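Local coordinates for SVP1-like protein 2 (Kluyveromyces lactis, PDB 4EXV), which belongs to the PROPPIN family of beta-propellers, which recognise phosphatidylinositol 3-phosphate in autophagy, and is probably involved in amino acid signalling, at residues A313-L318 with Q330-N335; G236-V241 with V250-N255; P54-I59 with I68-T73. All coordinates share one frame; numbering follows the deposited sequence.

Overall arrangement
The seven four-stranded antiparallel sheets of the chain form the blades of a beta-propeller, and the three contacts sample three of them. Contact 3 lies in the second blade, contact 2 in the sixth and contact 1 in the seventh. Contacts 1 and 2 are in neighbouring blades, with centres about 19 Å apart, and they touch where Leu318 CD2 packs on Lys238 CD at 4.2 Å. Contact 3 is remote from both. Its centre is about 33 Å from that of contact 2, on the opposite side of the chain's centre, and about 30 Å from that of contact 1. Along the chain the contacts follow in the order 3, 2, 1.

Contact 1: residues A313-L318 with Q330-N335; sequences ADTFKL and QLNQRN
From CB to NE, Arg334 follows OD1 of Asp314. Arg334 CB and CG both pass this oxygen, and Arg334 CG is 3.5 Å from Asp314 OD1. CD stays beside the same oxygen. The chain then bends at chi3 (80°), which turns the guanidinium side-on to the carboxylate. Arg334 NE donates a nearly straight bond to Asp314 OD1 at 2.7 Å, in the guanidinium plane. Arg334 NH2 reaches Asp314 OD2 at 3.2 Å. Both oxygens use their syn lone pairs, so the salt bridge has two arms, although the two planes are 35° apart. Trp307 NE1 also donates to Asp314 OD2, and Arg334 NH2 donates to the backbone of Lys285. These second partners would probably hold both charges in place.

On the same face of the sheet, Leu331 CD1 lies over the Phe316 ring, 4.1 Å from its centroid, in a CH-pi contact. Phe282 meets this ring edge-to-face. The backbone ladder is antiparallel: Thr315 N donates to Gln333 O at 2.8 Å, and Lys317 N donates to Gln330 O at 2.7 Å. Asn332 N makes a weak bond to Thr315 O. Asn332 and Gln333 thus both face Thr315. This is a classic beta bulge, set in the hairpin of the third and fourth strands of a propeller blade.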
loop_
_atom_site.group_PDB
_atom_site.type_symbol
_atom_site.label_atom_id
_atom_site.label_comp_id
_atom_site.label_asym_id
_atom_site.label_seq_id
_atom_site.Cartn_x
_atom_site.Cartn_y
_atom_site.Cartn_z
ATOM N N ALA A 313 -3.822 17.610 -1.204
ATOM C CA ALA A 313 -4.272 16.465 -1.998
ATOM C C ALA A 313 -4.488 16.762 -3.481
ATOM O O ALA A 313 -5.539 17.305 -3.880
ATOM C CB ALA A 313 -5.533 15.861 -1.400
ATOM N N ASP A 314 -3.496 16.375 -4.287
ATOM C CA ASP A 314 -3.546 16.501 -5.749
ATOM C C ASP A 314 -4.446 15.461 -6.387
ATOM O O ASP A 314 -4.290 14.254 -6.139
ATOM C CB ASP A 314 -2.151 16.334 -6.353
ATOM C CG ASP A 314 -1.277 17.539 -6.129
ATOM O OD1 ASP A 314 -1.846 18.624 -5.869
ATOM O OD2 ASP A 314 -0.029 17.399 -6.214
ATOM N N THR A 315 -5.370 15.919 -7.228
ATOM C CA THR A 315 -6.160 14.965 -7.994
ATOM C C THR A 315 -5.892 15.007 -9.527
ATOM O O THR A 315 -5.808 16.064 -10.146
ATOM C CB THR A 315 -7.663 14.930 -7.540
ATOM O OG1 THR A 315 -8.537 15.032 -8.665
ATOM C CG2 THR A 315 -7.959 16.048 -6.534
ATOM N N PHE A 316 -5.710 13.822 -10.102
ATOM C CA PHE A 316 -5.271 13.655 -11.475
ATOM C C PHE A 316 -6.319 12.927 -12.279
ATOM O O PHE A 316 -6.903 11.967 -11.791
ATOM C CB PHE A 316 -3.997 12.815 -11.504
ATOM C CG PHE A 316 -2.804 13.492 -10.895
ATOM C CD1 PHE A 316 -1.908 14.206 -11.697
ATOM C CD2 PHE A 316 -2.564 13.412 -9.529
ATOM C CE1 PHE A 316 -0.794 14.835 -11.152
ATOM C CE2 PHE A 316 -1.448 14.039 -8.963
ATOM C CZ PHE A 316 -0.560 14.756 -9.781
ATOM N N LYS A 317 -6.554 13.365 -13.515
ATOM C CA LYS A 317 -7.427 12.621 -14.431
ATOM C C LYS A 317 -6.604 11.783 -15.400
ATOM O O LYS A 317 -5.538 12.203 -15.838
ATOM C CB LYS A 317 -8.369 13.552 -15.194
ATOM C CG LYS A 317 -9.751 12.938 -15.462
ATOM C CD LYS A 317 -9.890 12.357 -16.874
ATOM C CE LYS A 317 -11.289 11.780 -17.106
ATOM N NZ LYS A 317 -12.009 12.420 -18.259
ATOM N N LEU A 318 -7.096 10.592 -15.718
ATOM C CA LEU A 318 -6.398 9.710 -16.655
ATOM C C LEU A 318 -7.164 9.605 -17.960
ATOM O O LEU A 318 -8.203 8.949 -18.049
ATOM C CB LEU A 318 -6.168 8.316 -16.062
ATOM C CG LEU A 318 -5.545 7.282 -17.005
ATOM C CD1 LEU A 318 -4.162 7.705 -17.467
ATOM C CD2 LEU A 318 -5.474 5.924 -16.336
ATOM N N GLN A 330 -3.775 14.607 -16.560
ATOM C CA GLN A 330 -3.800 16.004 -16.140
ATOM C C GLN A 330 -4.137 16.136 -14.661
ATOM O O GLN A 330 -4.661 15.223 -14.036
ATOM C CB GLN A 330 -4.737 16.842 -17.003
ATOM C CG GLN A 330 -6.170 16.454 -16.862
ATOM C CD GLN A 330 -7.060 17.180 -17.826
ATOM O OE1 GLN A 330 -6.592 17.998 -18.617
ATOM N NE2 GLN A 330 -8.362 16.885 -17.769
ATOM N N LEU A 331 -3.809 17.294 -14.114
ATOM C CA LEU A 331 -3.983 17.588 -12.707
ATOM C C LEU A 331 -5.186 18.508 -12.524
ATOM O O LEU A 331 -5.077 19.712 -12.705
ATOM C CB LEU A 331 -2.713 18.267 -12.221
ATOM C CG LEU A 331 -2.611 18.912 -10.849
ATOM C CD1 LEU A 331 -2.970 17.962 -9.721
ATOM C CD2 LEU A 331 -1.185 19.388 -10.705
ATOM N N ASN A 332 -6.332 17.926 -12.177
ATOM C CA ASN A 332 -7.607 18.641 -12.086
ATOM C C ASN A 332 -7.645 19.708 -11.018
ATOM O O ASN A 332 -8.261 20.768 -11.199
ATOM C CB ASN A 332 -8.735 17.661 -11.726
ATOM C CG ASN A 332 -9.001 16.647 -12.817
ATOM O OD1 ASN A 332 -8.782 16.916 -14.017
ATOM N ND2 ASN A 332 -9.485 15.466 -12.415
ATOM N N GLN A 333 -7.007 19.400 -9.890
ATOM C CA GLN A 333 -7.370 20.016 -8.624
ATOM C C GLN A 333 -6.354 19.788 -7.525
ATOM O O GLN A 333 -5.800 18.688 -7.386
ATOM C CB GLN A 333 -8.689 19.413 -8.155
ATOM C CG GLN A 333 -9.712 20.415 -7.709
ATOM C CD GLN A 333 -10.989 19.730 -7.259
ATOM O OE1 GLN A 333 -11.107 18.493 -7.336
ATOM N NE2 GLN A 333 -11.953 20.522 -6.786
ATOM N N ARG A 334 -6.132 20.844 -6.744
ATOM C CA ARG A 334 -5.389 20.780 -5.487
ATOM C C ARG A 334 -6.256 21.326 -4.349
ATOM O O ARG A 334 -6.742 22.462 -4.403
ATOM C CB ARG A 334 -4.077 21.567 -5.578
ATOM C CG ARG A 334 -3.404 21.524 -6.948
ATOM C CD ARG A 334 -1.976 22.067 -6.908
ATOM N NE ARG A 334 -1.016 21.085 -6.397
ATOM C CZ ARG A 334 0.292 21.297 -6.291
ATOM N NH1 ARG A 334 0.818 22.460 -6.664
ATOM N NH2 ARG A 334 1.082 20.344 -5.814
ATOM N N ASN A 335 -6.474 20.504 -3.333
ATOM C CA ASN A 335 -7.216 20.944 -2.160
ATOM C C ASN A 335 -6.360 20.792 -0.914
ATOM O O ASN A 335 -5.675 19.787 -0.746
ATOM C CB ASN A 335 -8.525 20.161 -2.011
ATOM C CG ASN A 335 -9.305 20.084 -3.309
ATOM O OD1 ASN A 335 -9.476 21.090 -4.008
ATOM N ND2 ASN A 335 -9.764 18.883 -3.654
#

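Contact 2: residues G236-V241 with V250-N255; sequences GSKLAV and VFEVFN
Phe251 has CG anti to its carbonyl carbon (chi1 -59°), and Val241 has CG2 anti to its own. These torsions bring the two groups together on one face of the sheet. Val241 CG2 meets the ring at its edge, 3.6 Å from Phe251 CE2. The carbonyl oxygen of Leu239 lies at the same edge, with Leu239 O 3.5 Å from Phe251 CD2. The Phe218 ring meets Phe251 from outside the two segments. Phe218 begins the FRRG sequence characteristic of PROPPINs, whose arginines bind phosphoinositide in relatives and probably do so here. An alanine in place of Phe251 would remove the ring edge that meets Val241 and the ring's contact with Phe218, and would probably loosen the packing on this face.

Leu239 and Phe251 form an antiparallel hydrogen-bonded pair: Leu239 N donates to Phe251 O at 3.1 Å, and Phe251 N donates back to Leu239 O at 2.9 Å. The two strands are the second and third of a four-stranded propeller blade, in the second WD repeat. On the other face, Lys238 and Glu252 lie side by side and point the same way. Their charged ends, Lys238 NZ and Glu252 OE2, are 4.1 Å apart, too far for a salt bridge.

Beyond the paired strands, Ser237 O takes two backbone donors. Phe254 N donates to Ser237 O at 3.2 Å, on a lone pair, and Val253 N makes a weak bond. Val253 CG2 sits beside this oxygen and also packs on Leu239 CB. The hydroxyl of Ser237 is bonded to Asp235. Gly236 has a positive phi (95°), where a CB would press on the preceding carbonyl oxygen. Gly236 O lies at the edge of the Phe254 ring, 3.8 Å from Phe254 CD2. Asn255 then N-caps helix 256-260.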
loop_
_atom_site.group_PDB
_atom_site.type_symbol
_atom_site.label_atom_id
_atom_site.label_comp_id
_atom_site.label_asym_id
_atom_site.label_seq_id
_atom_site.Cartn_x
_atom_site.Cartn_y
_atom_site.Cartn_z
ATOM N N GLY A 236 -7.232 -3.587 -11.363
ATOM C CA GLY A 236 -6.144 -4.533 -11.310
ATOM C C GLY A 236 -5.322 -4.475 -12.578
ATOM O O GLY A 236 -4.318 -5.174 -12.715
ATOM N N SER A 237 -5.758 -3.615 -13.497
ATOM C CA SER A 237 -5.205 -3.530 -14.853
ATOM C C SER A 237 -3.984 -2.623 -14.933
ATOM O O SER A 237 -3.126 -2.789 -15.798
ATOM C CB SER A 237 -6.266 -2.972 -15.799
ATOM O OG SER A 237 -6.734 -1.734 -15.309
ATOM N N LYS A 238 -3.927 -1.645 -14.035
ATOM C CA LYS A 238 -2.893 -0.625 -14.099
ATOM C C LYS A 238 -2.182 -0.421 -12.774
ATOM O O LYS A 238 -2.702 -0.781 -11.711
ATOM C CB LYS A 238 -3.493 0.693 -14.584
ATOM C CG LYS A 238 -4.353 0.506 -15.798
ATOM C CD LYS A 238 -4.617 1.819 -16.510
ATOM C CE LYS A 238 -5.924 1.732 -17.294
ATOM N NZ LYS A 238 -6.054 0.432 -18.038
ATOM N N LEU A 239 -0.993 0.172 -12.862
ATOM C CA LEU A 239 -0.180 0.451 -11.690
ATOM C C LEU A 239 0.451 1.838 -11.739
ATOM O O LEU A 239 1.083 2.211 -12.718
ATOM C CB LEU A 239 0.913 -0.597 -11.564
ATOM C CG LEU A 239 1.833 -0.453 -10.364
ATOM C CD1 LEU A 239 1.191 -1.093 -9.141
ATOM C CD2 LEU A 239 3.138 -1.131 -10.714
ATOM N N ALA A 240 0.274 2.599 -10.669
ATOM C CA ALA A 240 0.856 3.927 -10.579
ATOM C C ALA A 240 2.122 3.832 -9.766
ATOM O O ALA A 240 2.242 2.966 -8.912
ATOM C CB ALA A 240 -0.107 4.892 -9.932
ATOM N N VAL A 241 3.065 4.721 -10.047
ATOM C CA VAL A 241 4.377 4.678 -9.425
ATOM C C VAL A 241 4.957 6.083 -9.321
ATOM O O VAL A 241 4.872 6.870 -10.273
ATOM C CB VAL A 241 5.354 3.809 -10.241
ATOM C CG1 VAL A 241 6.761 3.946 -9.693
ATOM C CG2 VAL A 241 4.893 2.352 -10.267
ATOM N N VAL A 250 2.188 5.729 -14.902
ATOM C CA VAL A 250 1.187 4.665 -15.002
ATOM C C VAL A 250 1.607 3.588 -16.003
ATOM O O VAL A 250 2.031 3.892 -17.106
ATOM C CB VAL A 250 -0.178 5.204 -15.437
ATOM C CG1 VAL A 250 -1.190 4.073 -15.486
ATOM C CG2 VAL A 250 -0.628 6.320 -14.507
ATOM N N PHE A 251 1.478 2.329 -15.605
ATOM C CA PHE A 251 1.799 1.201 -16.470
ATOM C C PHE A 251 0.552 0.389 -16.771
ATOM O O PHE A 251 -0.298 0.204 -15.896
ATOM C CB PHE A 251 2.821 0.298 -15.788
ATOM C CG PHE A 251 4.096 0.996 -15.439
ATOM C CD1 PHE A 251 5.156 1.034 -16.355
ATOM C CD2 PHE A 251 4.241 1.624 -14.196
ATOM C CE1 PHE A 251 6.338 1.677 -16.042
ATOM C CE2 PHE A 251 5.422 2.282 -13.863
ATOM C CZ PHE A 251 6.480 2.308 -14.791
ATOM N N GLU A 252 0.432 -0.095 -18.005
ATOM C CA GLU A 252 -0.660 -1.019 -18.326
ATOM C C GLU A 252 -0.212 -2.469 -18.173
ATOM O O GLU A 252 0.430 -3.047 -19.061
ATOM C CB GLU A 252 -1.226 -0.770 -19.722
ATOM C CG GLU A 252 -2.435 -1.626 -20.037
ATOM C CD GLU A 252 -3.028 -1.329 -21.408
ATOM O OE1 GLU A 252 -2.329 -1.534 -22.426
ATOM O OE2 GLU A 252 -4.198 -0.888 -21.471
ATOM N N VAL A 253 -0.557 -3.042 -17.026
ATOM C CA VAL A 253 -0.175 -4.404 -16.684
ATOM C C VAL A 253 -0.923 -5.418 -17.540
ATOM O O VAL A 253 -0.314 -6.293 -18.136
ATOM C CB VAL A 253 -0.440 -4.663 -15.196
ATOM C CG1 VAL A 253 0.168 -5.986 -14.765
ATOM C CG2 VAL A 253 0.116 -3.511 -14.378
ATOM N N PHE A 254 -2.247 -5.284 -17.591
ATOM C CA PHE A 254 -3.087 -6.071 -18.492
ATOM C C PHE A 254 -4.063 -5.158 -19.237
ATOM O O PHE A 254 -4.617 -4.235 -18.642
ATOM C CB PHE A 254 -3.909 -7.103 -17.717
ATOM C CG PHE A 254 -3.113 -7.892 -16.717
ATOM C CD1 PHE A 254 -2.375 -8.999 -17.113
ATOM C CD2 PHE A 254 -3.119 -7.542 -15.375
ATOM C CE1 PHE A 254 -1.654 -9.731 -16.197
ATOM C CE2 PHE A 254 -2.401 -8.270 -14.458
ATOM C CZ PHE A 254 -1.665 -9.366 -14.870
ATOM N N ASN A 255 -4.278 -5.419 -20.529
ATOM C CA ASN A 255 -5.350 -4.759 -21.275
ATOM C C ASN A 255 -6.687 -5.447 -21.014
ATOM O O ASN A 255 -6.760 -6.397 -20.229
ATOM C CB ASN A 255 -5.051 -4.715 -22.770
ATOM C CG ASN A 255 -4.972 -6.095 -23.390
ATOM O OD1 ASN A 255 -5.758 -6.982 -23.067
ATOM N ND2 ASN A 255 -4.005 -6.286 -24.284
#

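Contact 3: residues P54-I59 with I68-T73; sequences PDAGTI and IAFVST
Ile59 and Ile68 lie side by side and point the same way, and Phe70 crosses Ile59 obliquely. The tip of Ile59 makes the first of these contacts, with CD1 3.5 Å from Ile68 CG2. Further back along the chain, Ile59 CG1 rests 3.9 Å from Phe70 CB. Phe70 holds CG in the crowded position between its backbone N and carbonyl carbon (chi1 65°). This places the ring beside Ala56, whose CA is 4.0 Å from Phe70 CD2. His79 stacks on the Phe70 ring. Ile30 and Phe37 of the preceding blade pack on both isoleucines.

Thr58 and Val71 meet through Thr58 CB and Val71 CG2. Their backbones are joined as well: Val71 N donates to Thr58 O at 3.0 Å, in the carbonyl plane. At Gly57 a CB would point at the other segment and run into Val71 O. Glycine therefore lets the loop lie close to the strand here. At the far end, the hydroxyl of Thr73 donates from OG1 to Asp55 O at 3.1 Å. It comes from above the carbonyl plane and not along a lone pair.

Ile59 and Phe70 form an antiparallel non-hydrogen-bonded pair. The loop from the last strand of one blade, with the first residue of the next blade's inner strand, is laid against that blade's second strand, where a beta-propeller passes from one blade to the next.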
loop_
_atom_site.group_PDB
_atom_site.type_symbol
_atom_site.label_atom_id
_atom_site.label_comp_id
_atom_site.label_asym_id
_atom_site.label_seq_id
_atom_site.Cartn_x
_atom_site.Cartn_y
_atom_site.Cartn_z
ATOM N N PRO A 54 -3.676 12.109 22.471
ATOM C CA PRO A 54 -2.239 12.256 22.712
ATOM C C PRO A 54 -1.486 11.018 22.253
ATOM O O PRO A 54 -1.986 9.897 22.430
ATOM C CB PRO A 54 -2.170 12.314 24.237
ATOM C CG PRO A 54 -3.327 11.452 24.676
ATOM C CD PRO A 54 -4.418 11.793 23.709
ATOM N N ASP A 55 -0.296 11.200 21.688
ATOM C CA ASP A 55 0.577 10.053 21.439
ATOM C C ASP A 55 0.099 9.156 20.297
ATOM O O ASP A 55 0.591 8.036 20.143
ATOM C CB ASP A 55 0.676 9.167 22.694
ATOM C CG ASP A 55 1.501 9.791 23.803
ATOM O OD1 ASP A 55 2.377 10.636 23.499
ATOM O OD2 ASP A 55 1.276 9.418 24.980
ATOM N N ALA A 56 -0.875 9.612 19.516
ATOM C CA ALA A 56 -1.292 8.836 18.356
ATOM C C ALA A 56 -0.134 8.876 17.373
ATOM O O ALA A 56 0.330 9.957 17.000
ATOM C CB ALA A 56 -2.534 9.427 17.745
ATOM N N GLY A 57 0.357 7.710 16.975
ATOM C CA GLY A 57 1.516 7.666 16.102
ATOM C C GLY A 57 1.227 7.008 14.768
ATOM O O GLY A 57 0.506 7.551 13.916
ATOM N N THR A 58 1.820 5.838 14.578
ATOM C CA THR A 58 1.420 4.953 13.505
ATOM C C THR A 58 -0.085 4.703 13.641
ATOM O O THR A 58 -0.554 4.313 14.699
ATOM C CB THR A 58 2.173 3.641 13.626
ATOM O OG1 THR A 58 3.575 3.889 13.479
ATOM C CG2 THR A 58 1.723 2.675 12.561
ATOM N N ILE A 59 -0.836 4.935 12.570
ATOM C CA ILE A 59 -2.303 4.967 12.621
ATOM C C ILE A 59 -2.886 4.126 11.458
ATOM O O ILE A 59 -2.426 4.234 10.320
ATOM C CB ILE A 59 -2.804 6.461 12.595
ATOM C CG1 ILE A 59 -3.883 6.721 13.644
ATOM C CG2 ILE A 59 -3.268 6.877 11.226
ATOM C CD1 ILE A 59 -5.080 5.859 13.515
ATOM N N ILE A 68 -10.221 1.002 14.815
ATOM C CA ILE A 68 -9.023 1.759 14.468
ATOM C C ILE A 68 -7.902 1.260 15.363
ATOM O O ILE A 68 -8.133 0.898 16.513
ATOM C CB ILE A 68 -9.220 3.275 14.740
ATOM C CG1 ILE A 68 -10.261 3.859 13.787
ATOM C CG2 ILE A 68 -7.904 4.052 14.630
ATOM C CD1 ILE A 68 -11.392 4.557 14.505
ATOM N N ALA A 69 -6.690 1.230 14.836
ATOM C CA ALA A 69 -5.539 0.851 15.625
ATOM C C ALA A 69 -4.526 1.984 15.576
ATOM O O ALA A 69 -4.450 2.700 14.573
ATOM C CB ALA A 69 -4.939 -0.451 15.096
ATOM N N PHE A 70 -3.780 2.174 16.667
ATOM C CA PHE A 70 -2.654 3.124 16.677
ATOM C C PHE A 70 -1.577 2.791 17.713
ATOM O O PHE A 70 -1.826 2.079 18.676
ATOM C CB PHE A 70 -3.138 4.566 16.835
ATOM C CG PHE A 70 -3.790 4.851 18.156
ATOM C CD1 PHE A 70 -5.145 4.621 18.344
ATOM C CD2 PHE A 70 -3.054 5.383 19.205
ATOM C CE1 PHE A 70 -5.749 4.894 19.554
ATOM C CE2 PHE A 70 -3.657 5.663 20.421
ATOM C CZ PHE A 70 -5.005 5.417 20.593
ATOM N N VAL A 71 -0.371 3.301 17.496
ATOM C CA VAL A 71 0.725 3.087 18.430
ATOM C C VAL A 71 0.924 4.296 19.327
ATOM O O VAL A 71 1.138 5.414 18.842
ATOM C CB VAL A 71 2.048 2.803 17.700
ATOM C CG1 VAL A 71 3.230 2.920 18.661
ATOM C CG2 VAL A 71 2.008 1.429 17.049
ATOM N N SER A 72 0.848 4.062 20.636
ATOM C CA SER A 72 1.154 5.099 21.616
ATOM C C SER A 72 2.642 5.446 21.550
ATOM O O SER A 72 3.500 4.596 21.268
ATOM C CB SER A 72 0.753 4.670 23.039
ATOM O OG SER A 72 0.342 5.788 23.830
ATOM N N THR A 73 2.939 6.713 21.798
ATOM C CA THR A 73 4.311 7.186 21.733
ATOM C C THR A 73 4.663 8.004 22.985
ATOM O O THR A 73 4.403 7.567 24.119
ATOM C CB THR A 73 4.565 7.974 20.414
ATOM O OG1 THR A 73 3.572 9.002 20.257
ATOM C CG2 THR A 73 4.513 7.020 19.201
#